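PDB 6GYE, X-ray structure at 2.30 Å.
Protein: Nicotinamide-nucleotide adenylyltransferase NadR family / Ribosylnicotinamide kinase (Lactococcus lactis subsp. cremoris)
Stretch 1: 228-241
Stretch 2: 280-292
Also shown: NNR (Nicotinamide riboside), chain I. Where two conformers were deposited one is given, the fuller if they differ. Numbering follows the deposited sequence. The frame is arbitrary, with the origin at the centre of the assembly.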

ATOM      1  N   LYS A 228      17.067  20.561 -19.258  1.00 54.20           N
ATOM      2  CA  LYS A 228      17.234  19.685 -20.413  1.00 53.87           C
ATOM      3  C   LYS A 228      16.568  18.340 -20.117  1.00 59.63           C
ATOM      4  O   LYS A 228      16.104  18.074 -18.994  1.00 52.61           O
ATOM      5  CB  LYS A 228      18.710  19.464 -20.755  1.00 56.61           C
ATOM      6  CG  LYS A 228      19.568  20.714 -20.823  1.00 72.31           C
ATOM      7  CD  LYS A 228      19.240  21.606 -22.006  1.00 83.89           C
ATOM      8  CE  LYS A 228      20.311  22.674 -22.178  1.00 80.92           C
ATOM      9  NZ  LYS A 228      21.631  22.031 -22.336  1.00 87.59           N
ATOM     10  N   MET A 229      16.577  17.474 -21.135  1.00 56.24           N
ATOM     11  CA  MET A 229      15.927  16.168 -21.036  1.00 62.97           C
ATOM     12  C   MET A 229      16.308  15.438 -19.755  1.00 57.18           C
ATOM     13  O   MET A 229      15.455  14.849 -19.081  1.00 60.75           O
ATOM     14  CB  MET A 229      16.293  15.317 -22.253  1.00 59.80           C
ATOM     15  CG  MET A 229      15.651  13.949 -22.240  1.00 64.39           C
ATOM     16  SD  MET A 229      16.120  13.016 -23.710  1.00 82.97           S
ATOM     17  CE  MET A 229      17.892  12.851 -23.482  1.00 71.93           C
ATOM     18  N   ASP A 230      17.586  15.490 -19.392  1.00 62.03           N
ATOM     19  CA  ASP A 230      18.068  14.696 -18.273  1.00 58.83           C
ATOM     20  C   ASP A 230      17.586  15.256 -16.943  1.00 59.68           C
ATOM     21  O   ASP A 230      17.366  14.492 -15.995  1.00 54.18           O
ATOM     22  CB  ASP A 230      19.585  14.626 -18.324  1.00 69.31           C
ATOM     23  CG  ASP A 230      20.149  13.718 -17.281  1.00 95.36           C
ATOM     24  OD1 ASP A 230      19.747  12.534 -17.239  1.00109.87           O
ATOM     25  OD2 ASP A 230      21.006  14.188 -16.510  1.00 97.83           O
ATOM     26  N   ASP A 231      17.404  16.576 -16.861  1.00 48.14           N
ATOM     27  CA  ASP A 231      16.797  17.158 -15.676  1.00 52.10           C
ATOM     28  C   ASP A 231      15.380  16.630 -15.478  1.00 60.02           C
ATOM     29  O   ASP A 231      14.991  16.270 -14.359  1.00 60.43           O
ATOM     30  CB  ASP A 231      16.785  18.678 -15.803  1.00 53.37           C
ATOM     31  CG  ASP A 231      18.177  19.254 -15.971  1.00 59.42           C
ATOM     32  OD1 ASP A 231      19.044  18.956 -15.125  1.00 53.80           O
ATOM     33  OD2 ASP A 231      18.394  19.997 -16.950  1.00 61.76           O
ATOM     34  N   TYR A 232      14.593  16.584 -16.564  1.00 57.41           N
ATOM     35  CA  TYR A 232      13.230  16.081 -16.462  1.00 53.68           C
ATOM     36  C   TYR A 232      13.226  14.644 -15.974  1.00 50.49           C
ATOM     37  O   TYR A 232      12.427  14.281 -15.103  1.00 52.98           O
ATOM     38  CB  TYR A 232      12.505  16.221 -17.806  1.00 55.38           C
ATOM     39  CG  TYR A 232      12.041  17.634 -18.072  1.00 52.34           C
ATOM     40  CD1 TYR A 232      10.845  18.102 -17.539  1.00 59.60           C
ATOM     41  CD2 TYR A 232      12.805  18.509 -18.838  1.00 53.87           C
ATOM     42  CE1 TYR A 232      10.409  19.404 -17.757  1.00 56.46           C
ATOM     43  CE2 TYR A 232      12.383  19.815 -19.068  1.00 50.36           C
ATOM     44  CZ  TYR A 232      11.185  20.254 -18.524  1.00 56.94           C
ATOM     45  OH  TYR A 232      10.754  21.542 -18.738  1.00 63.86           O
ATOM     46  N   ALA A 233      14.151  13.829 -16.484  1.00 51.91           N
ATOM     47  CA  ALA A 233      14.238  12.452 -16.025  1.00 54.41           C
ATOM     48  C   ALA A 233      14.487  12.405 -14.529  1.00 57.71           C
ATOM     49  O   ALA A 233      13.818  11.659 -13.799  1.00 62.13           O
ATOM     50  CB  ALA A 233      15.339  11.712 -16.772  1.00 54.64           C
ATOM     51  N   ARG A 234      15.439  13.209 -14.046  0.56 52.74           N
ATOM     52  CA  ARG A 234      15.724  13.223 -12.615  0.56 51.93           C
ATOM     53  C   ARG A 234      14.547  13.761 -11.808  0.56 53.22           C
ATOM     54  O   ARG A 234      14.338  13.334 -10.666  0.56 54.27           O
ATOM     55  CB  ARG A 234      16.997  14.027 -12.336  0.56 50.89           C
ATOM     56  CG  ARG A 234      18.265  13.179 -12.446  0.56 51.41           C
ATOM     57  CD  ARG A 234      19.519  14.022 -12.408  0.56 59.61           C
ATOM     58  NE  ARG A 234      20.705  13.222 -12.704  0.56 67.26           N
ATOM     59  CZ  ARG A 234      21.601  12.842 -11.801  0.56 73.02           C
ATOM     60  NH1 ARG A 234      21.459  13.207 -10.531  0.56 72.74           N
ATOM     61  NH2 ARG A 234      22.647  12.108 -12.175  0.56 75.27           N
ATOM     62  N   MET A 235      13.758  14.676 -12.381  1.00 46.22           N
ATOM     63  CA  MET A 235      12.561  15.135 -11.688  1.00 45.62           C
ATOM     64  C   MET A 235      11.482  14.061 -11.642  1.00 51.90           C
ATOM     65  O   MET A 235      10.716  13.999 -10.676  1.00 52.64           O
ATOM     66  CB  MET A 235      12.035  16.414 -12.338  1.00 47.65           C
ATOM     67  CG  MET A 235      12.862  17.618 -11.947  1.00 57.64           C
ATOM     68  SD  MET A 235      12.381  19.177 -12.681  1.00 65.92           S
ATOM     69  CE  MET A 235      11.900  18.625 -14.288  1.00 66.93           C
ATOM     70  N   ILE A 236      11.412  13.189 -12.647  1.00 51.87           N
ATOM     71  CA  ILE A 236      10.437  12.105 -12.588  1.00 56.24           C
ATOM     72  C   ILE A 236      10.733  11.196 -11.401  1.00 58.39           C
ATOM     73  O   ILE A 236       9.892  11.011 -10.513  1.00 56.28           O
ATOM     74  CB  ILE A 236      10.408  11.321 -13.911  1.00 59.45           C
ATOM     75  CG1 ILE A 236       9.898  12.220 -15.036  1.00 54.47           C
ATOM     76  CG2 ILE A 236       9.532  10.084 -13.775  1.00 57.28           C
ATOM     77  CD1 ILE A 236      10.272  11.755 -16.408  1.00 56.42           C
ATOM     78  N   THR A 237      11.950  10.647 -11.340  1.00 54.37           N
ATOM     79  CA  THR A 237      12.241   9.722 -10.248  1.00 55.46           C
ATOM     80  C   THR A 237      12.318  10.450  -8.909  1.00 58.16           C
ATOM     81  O   THR A 237      11.940   9.885  -7.873  1.00 55.66           O
ATOM     82  CB  THR A 237      13.532   8.951 -10.529  1.00 53.28           C
ATOM     83  OG1 THR A 237      14.623   9.841 -10.439  1.00 65.17           O
ATOM     84  CG2 THR A 237      13.515   8.397 -11.937  1.00 49.03           C
ATOM     85  N   GLY A 238      12.759  11.711  -8.917  1.00 55.79           N
ATOM     86  CA  GLY A 238      12.856  12.468  -7.681  1.00 49.89           C
ATOM     87  C   GLY A 238      11.505  12.731  -7.030  1.00 54.85           C
ATOM     88  O   GLY A 238      11.347  12.573  -5.814  1.00 57.29           O
ATOM     89  N   GLN A 239      10.529  13.197  -7.816  1.00 45.26           N
ATOM     90  CA  GLN A 239       9.195  13.399  -7.258  1.00 49.31           C
ATOM     91  C   GLN A 239       8.576  12.066  -6.827  1.00 52.57           C
ATOM     92  O   GLN A 239       7.925  11.982  -5.778  1.00 47.00           O
ATOM     93  CB  GLN A 239       8.284  14.097  -8.267  1.00 47.50           C
ATOM     94  CG  GLN A 239       6.942  14.524  -7.674  1.00 50.01           C
ATOM     95  CD  GLN A 239       7.083  15.671  -6.691  1.00 45.49           C
ATOM     96  OE1 GLN A 239       7.496  16.763  -7.063  1.00 52.31           O
ATOM     97  NE2 GLN A 239       6.771  15.421  -5.426  1.00 42.82           N
ATOM     98  N   TYR A 240       8.795  11.004  -7.609  1.00 45.94           N
ATOM     99  CA  TYR A 240       8.241   9.700  -7.259  1.00 52.61           C
ATOM    100  C   TYR A 240       8.787   9.192  -5.925  1.00 58.72           C
ATOM    101  O   TYR A 240       8.032   8.681  -5.090  1.00 57.34           O
ATOM    102  CB  TYR A 240       8.524   8.690  -8.366  1.00 55.09           C
ATOM    103  CG  TYR A 240       7.970   7.338  -8.004  1.00 60.81           C
ATOM    104  CD1 TYR A 240       6.621   7.034  -8.228  1.00 61.03           C
ATOM    105  CD2 TYR A 240       8.773   6.378  -7.407  1.00 56.82           C
ATOM    106  CE1 TYR A 240       6.102   5.798  -7.875  1.00 60.52           C
ATOM    107  CE2 TYR A 240       8.265   5.143  -7.053  1.00 59.60           C
ATOM    108  CZ  TYR A 240       6.939   4.860  -7.288  1.00 66.51           C
ATOM    109  OH  TYR A 240       6.463   3.629  -6.930  1.00 76.93           O
ATOM    110  N   ASP A 241      10.107   9.301  -5.719  1.00 58.16           N
ATOM    111  CA  ASP A 241      10.712   8.876  -4.457  1.00 50.98           C
ATOM    112  C   ASP A 241      10.215   9.716  -3.282  1.00 50.65           C
ATOM    113  O   ASP A 241       9.958   9.188  -2.188  1.00 52.52           O
ATOM    114  CB  ASP A 241      12.243   8.968  -4.551  1.00 52.32           C
ATOM    115  CG  ASP A 241      12.840   7.964  -5.535  1.00 66.10           C
ATOM    116  OD1 ASP A 241      12.130   7.004  -5.917  1.00 66.61           O
ATOM    117  OD2 ASP A 241      14.022   8.146  -5.931  1.00 76.82           O
TER
HETATM  118  O2R NNR I 407       6.102   3.773  -2.655  1.00123.74           O
HETATM  119  C2R NNR I 407       4.838   3.349  -3.184  1.00128.62           C
HETATM  120  C3R NNR I 407       4.764   1.843  -3.398  1.00136.46           C
HETATM  121  O3R NNR I 407       5.978   1.171  -3.036  1.00135.39           O
HETATM  122  C4R NNR I 407       4.487   1.639  -4.879  1.00135.26           C
HETATM  123  C5R NNR I 407       3.182   0.885  -5.098  1.00124.29           C
HETATM  124  O5R NNR I 407       2.937   0.755  -6.503  1.00117.82           O
HETATM  125  O4R NNR I 407       4.408   2.928  -5.494  1.00135.60           O
HETATM  126  C1R NNR I 407       4.614   3.981  -4.549  1.00125.15           C
HETATM  127  N1  NNR I 407       3.432   4.845  -4.504  1.00110.23           N
HETATM  128  C2  NNR I 407       3.447   6.019  -5.149  1.00 95.13           C
HETATM  129  C6  NNR I 407       2.351   4.450  -3.818  1.00107.57           C
HETATM  130  C5  NNR I 407       1.216   5.251  -3.759  1.00 94.80           C
HETATM  131  C4  NNR I 407       1.206   6.472  -4.419  1.00 85.89           C
HETATM  132  C3  NNR I 407       2.339   6.857  -5.123  1.00 92.92           C
HETATM  133  C7  NNR I 407       2.367   8.169  -5.848  1.00 99.30           C
HETATM  134  O7  NNR I 407       3.439   8.702  -6.079  1.00 82.61           O
HETATM  135  N7  NNR I 407       1.213   8.720  -6.223  1.00101.54           N
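Stretch 2, residues 280-292: QLEPLFRKTIADE

Stretch 2 enters already helical, its helix having begun earlier in the chain, and runs alongside helix 229-241 in the same direction, the two axes only 7° from parallel and 10.5 Å apart at closest approach. With so small an angle the helices stay side by side for about two turns: Leu281 lies beside Ala233, Phe285 beside Ile236 and Thr288 beside Tyr240, with CA to CA distances of 6.9, 7.3 and 7.4 Å.

Gln280 is the first residue of stretch 2 to touch stretch 1, its NE2 3.5 Å from Met229 CE. Leu281 (chi1 m, chi2 t) points toward stretch 1 and fills the space among three residues: its CG is 3.8 Å from Met229 CG, its CD1 3.7 Å from Tyr232 CB, and its CD2 3.8 Å from Ala233 CB. The shortest of the three CA to CA distances falls here, at Ala233, whose side chain is a single methyl. Glu282 and Pro283 make no contact, and the helix is kinked where the N atoms of Pro283 and Leu284 lack a bond to the preceding turn.

Leu284 returns to the interface, its CG 3.9 Å from Ile236 CG2 and its CD2 4.2 Å from Ala233 CB. Phe285 starts sideways, but its ring reaches back, and Ile236 CD1 sits over one face, 3.6 Å from the ring centroid in a CH-pi contact. Arg286 stays out of reach. Thr288 spends its hydroxyl within its own helix, OG1 donating to Leu284 O at 2.8 Å, and the same side chain packs on stretch 1: OG1 is 3.5 Å from Ile236 CG2, and CG2 3.7 Å from Tyr240 CD1.

Past the helix, Asp291 CB lies 3.7 Å from Tyr240 OH, which donates a 2.6 Å hydrogen bond to O4R of nicotinamide riboside. No hydrogen bond joins the stretches; mostly apolar packing, repeated at Leu281, Leu284, Phe285 and Thr288, carries the pairing.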

ATOM      1  N   GLN A 280      11.815  10.281 -25.986  1.00 79.66           N
ATOM      2  CA  GLN A 280      12.810   9.455 -25.322  1.00 75.99           C
ATOM      3  C   GLN A 280      12.496   9.259 -23.847  1.00 76.60           C
ATOM      4  O   GLN A 280      12.953   8.276 -23.255  1.00 83.91           O
ATOM      5  CB  GLN A 280      14.195  10.059 -25.484  1.00 76.25           C
ATOM      6  CG  GLN A 280      15.267   9.038 -25.297  1.00 79.52           C
ATOM      7  CD  GLN A 280      16.620   9.663 -25.203  1.00 87.15           C
ATOM      8  OE1 GLN A 280      17.055  10.397 -26.105  1.00 86.31           O
ATOM      9  NE2 GLN A 280      17.288   9.426 -24.071  1.00 84.99           N
ATOM     10  N   LEU A 281      11.755  10.182 -23.226  1.00 70.92           N
ATOM     11  CA  LEU A 281      11.360  10.017 -21.828  1.00 70.73           C
ATOM     12  C   LEU A 281      10.063   9.237 -21.653  1.00 73.67           C
ATOM     13  O   LEU A 281       9.757   8.834 -20.526  1.00 65.89           O
ATOM     14  CB  LEU A 281      11.204  11.376 -21.135  1.00 63.21           C
ATOM     15  CG  LEU A 281      12.507  12.148 -20.965  1.00 66.62           C
ATOM     16  CD1 LEU A 281      12.257  13.526 -20.376  1.00 59.02           C
ATOM     17  CD2 LEU A 281      13.413  11.336 -20.083  1.00 66.64           C
ATOM     18  N   GLU A 282       9.306   9.020 -22.727  1.00 77.17           N
ATOM     19  CA  GLU A 282       7.991   8.390 -22.623  1.00 77.77           C
ATOM     20  C   GLU A 282       8.001   7.069 -21.865  1.00 77.75           C
ATOM     21  O   GLU A 282       7.115   6.872 -21.019  1.00 79.16           O
ATOM     22  CB  GLU A 282       7.399   8.215 -24.031  1.00 83.53           C
ATOM     23  CG  GLU A 282       6.485   9.345 -24.489  1.00 94.01           C
ATOM     24  CD  GLU A 282       5.190   9.428 -23.685  1.00110.29           C
ATOM     25  OE1 GLU A 282       5.236   9.815 -22.493  1.00100.03           O
ATOM     26  OE2 GLU A 282       4.121   9.097 -24.252  1.00124.40           O
ATOM     27  N   PRO A 283       8.926   6.129 -22.108  1.00 79.39           N
ATOM     28  CA  PRO A 283       8.912   4.893 -21.305  1.00 77.17           C
ATOM     29  C   PRO A 283       9.018   5.138 -19.811  1.00 77.80           C
ATOM     30  O   PRO A 283       8.278   4.522 -19.037  1.00 86.39           O
ATOM     31  CB  PRO A 283      10.114   4.112 -21.849  1.00 79.62           C
ATOM     32  CG  PRO A 283      10.273   4.610 -23.244  1.00 69.12           C
ATOM     33  CD  PRO A 283       9.952   6.070 -23.169  1.00 67.13           C
ATOM     34  N   LEU A 284       9.907   6.029 -19.375  1.00 72.95           N
ATOM     35  CA  LEU A 284      10.013   6.314 -17.948  1.00 64.63           C
ATOM     36  C   LEU A 284       8.745   6.992 -17.421  1.00 70.16           C
ATOM     37  O   LEU A 284       8.320   6.728 -16.288  1.00 66.70           O
ATOM     38  CB  LEU A 284      11.250   7.165 -17.668  1.00 55.16           C
ATOM     39  CG  LEU A 284      11.430   7.636 -16.222  1.00 59.01           C
ATOM     40  CD1 LEU A 284      11.558   6.468 -15.243  1.00 58.47           C
ATOM     41  CD2 LEU A 284      12.610   8.579 -16.103  1.00 54.49           C
ATOM     42  N   PHE A 285       8.126   7.869 -18.217  1.00 69.02           N
ATOM     43  CA  PHE A 285       6.846   8.446 -17.803  1.00 65.67           C
ATOM     44  C   PHE A 285       5.809   7.355 -17.582  1.00 67.10           C
ATOM     45  O   PHE A 285       5.159   7.308 -16.533  1.00 67.84           O
ATOM     46  CB  PHE A 285       6.327   9.444 -18.843  1.00 64.34           C
ATOM     47  CG  PHE A 285       6.884  10.832 -18.707  1.00 64.63           C
ATOM     48  CD1 PHE A 285       6.717  11.551 -17.535  1.00 63.03           C
ATOM     49  CD2 PHE A 285       7.547  11.428 -19.767  1.00 62.14           C
ATOM     50  CE1 PHE A 285       7.222  12.833 -17.413  1.00 65.68           C
ATOM     51  CE2 PHE A 285       8.047  12.704 -19.657  1.00 61.76           C
ATOM     52  CZ  PHE A 285       7.890  13.411 -18.478  1.00 63.68           C
ATOM     53  N   ARG A 286       5.645   6.469 -18.576  0.59 67.51           N
ATOM     54  CA  ARG A 286       4.612   5.439 -18.521  0.59 70.99           C
ATOM     55  C   ARG A 286       4.830   4.509 -17.335  0.59 70.47           C
ATOM     56  O   ARG A 286       3.900   4.229 -16.570  0.59 71.60           O
ATOM     57  CB  ARG A 286       4.579   4.643 -19.834  0.59 75.07           C
ATOM     58  CG  ARG A 286       4.249   5.467 -21.078  0.59 78.87           C
ATOM     59  CD  ARG A 286       3.762   4.607 -22.252  0.59 87.60           C
ATOM     60  NE  ARG A 286       4.700   3.546 -22.611  0.59 88.89           N
ATOM     61  CZ  ARG A 286       5.713   3.699 -23.455  0.59 81.14           C
ATOM     62  NH1 ARG A 286       5.923   4.874 -24.031  0.59 76.94           N
ATOM     63  NH2 ARG A 286       6.519   2.679 -23.714  0.59 81.68           N
ATOM     64  N   LYS A 287       6.055   4.006 -17.180  1.00 68.42           N
ATOM     65  CA  LYS A 287       6.390   3.204 -16.007  1.00 69.96           C
ATOM     66  C   LYS A 287       6.009   3.929 -14.712  1.00 71.59           C
ATOM     67  O   LYS A 287       5.268   3.395 -13.878  1.00 74.06           O
ATOM     68  CB  LYS A 287       7.888   2.880 -16.040  1.00 75.78           C
ATOM     69  CG  LYS A 287       8.358   1.668 -15.255  1.00 79.16           C
ATOM     70  CD  LYS A 287       8.619   2.009 -13.797  1.00 89.92           C
ATOM     71  CE  LYS A 287       8.907   0.760 -12.963  1.00103.14           C
ATOM     72  NZ  LYS A 287       9.120   1.062 -11.506  1.00104.85           N
ATOM     73  N   THR A 288       6.448   5.177 -14.557  1.00 71.55           N
ATOM     74  CA  THR A 288       6.211   5.872 -13.295  1.00 64.54           C
ATOM     75  C   THR A 288       4.731   6.174 -13.073  1.00 67.40           C
ATOM     76  O   THR A 288       4.213   5.986 -11.966  1.00 59.31           O
ATOM     77  CB  THR A 288       7.035   7.144 -13.240  1.00 57.38           C
ATOM     78  OG1 THR A 288       8.420   6.815 -13.465  1.00 61.15           O
ATOM     79  CG2 THR A 288       6.852   7.836 -11.876  1.00 49.19           C
ATOM     80  N   ILE A 289       4.031   6.645 -14.105  1.00 69.48           N
ATOM     81  CA  ILE A 289       2.618   6.952 -13.934  1.00 67.01           C
ATOM     82  C   ILE A 289       1.847   5.679 -13.603  1.00 69.13           C
ATOM     83  O   ILE A 289       0.890   5.703 -12.820  1.00 66.91           O
ATOM     84  CB  ILE A 289       2.070   7.666 -15.184  1.00 68.00           C
ATOM     85  CG1 ILE A 289       2.670   9.073 -15.285  1.00 64.96           C
ATOM     86  CG2 ILE A 289       0.533   7.741 -15.140  1.00 59.88           C
ATOM     87  CD1 ILE A 289       2.358   9.783 -16.604  1.00 66.07           C
ATOM     88  N   ALA A 290       2.269   4.547 -14.167  1.00 65.29           N
ATOM     89  CA  ALA A 290       1.639   3.271 -13.852  1.00 67.67           C
ATOM     90  C   ALA A 290       1.819   2.849 -12.399  1.00 69.65           C
ATOM     91  O   ALA A 290       1.024   2.041 -11.908  1.00 73.13           O
ATOM     92  CB  ALA A 290       2.200   2.172 -14.756  1.00 62.94           C
ATOM     93  N   ASP A 291       2.849   3.341 -11.712  1.00 61.59           N
ATOM     94  CA  ASP A 291       3.086   2.988 -10.320  1.00 64.23           C
ATOM     95  C   ASP A 291       2.400   3.928  -9.348  1.00 63.20           C
ATOM     96  O   ASP A 291       2.611   3.800  -8.139  1.00 74.02           O
ATOM     97  CB  ASP A 291       4.585   2.987 -10.004  1.00 64.35           C
ATOM     98  CG  ASP A 291       5.312   1.838 -10.639  1.00 81.61           C
ATOM     99  OD1 ASP A 291       4.648   0.860 -11.042  1.00 90.56           O
ATOM    100  OD2 ASP A 291       6.557   1.912 -10.731  1.00 82.56           O
ATOM    101  N   GLU A 292       1.656   4.906  -9.839  1.00 60.02           N
ATOM    102  CA  GLU A 292       0.984   5.858  -8.970  1.00 57.83           C
ATOM    103  C   GLU A 292      -0.419   5.377  -8.631  1.00 61.93           C
ATOM    104  O   GLU A 292      -1.124   4.824  -9.480  1.00 63.60           O
ATOM    105  CB  GLU A 292       0.930   7.232  -9.627  1.00 52.04           C
ATOM    106  CG  GLU A 292       2.311   7.814  -9.901  1.00 52.29           C
ATOM    107  CD  GLU A 292       2.247   9.251 -10.394  1.00 57.50           C
ATOM    108  OE1 GLU A 292       1.122   9.791 -10.423  1.00 60.70           O
ATOM    109  OE2 GLU A 292       3.305   9.839 -10.733  1.00 59.44           O
TER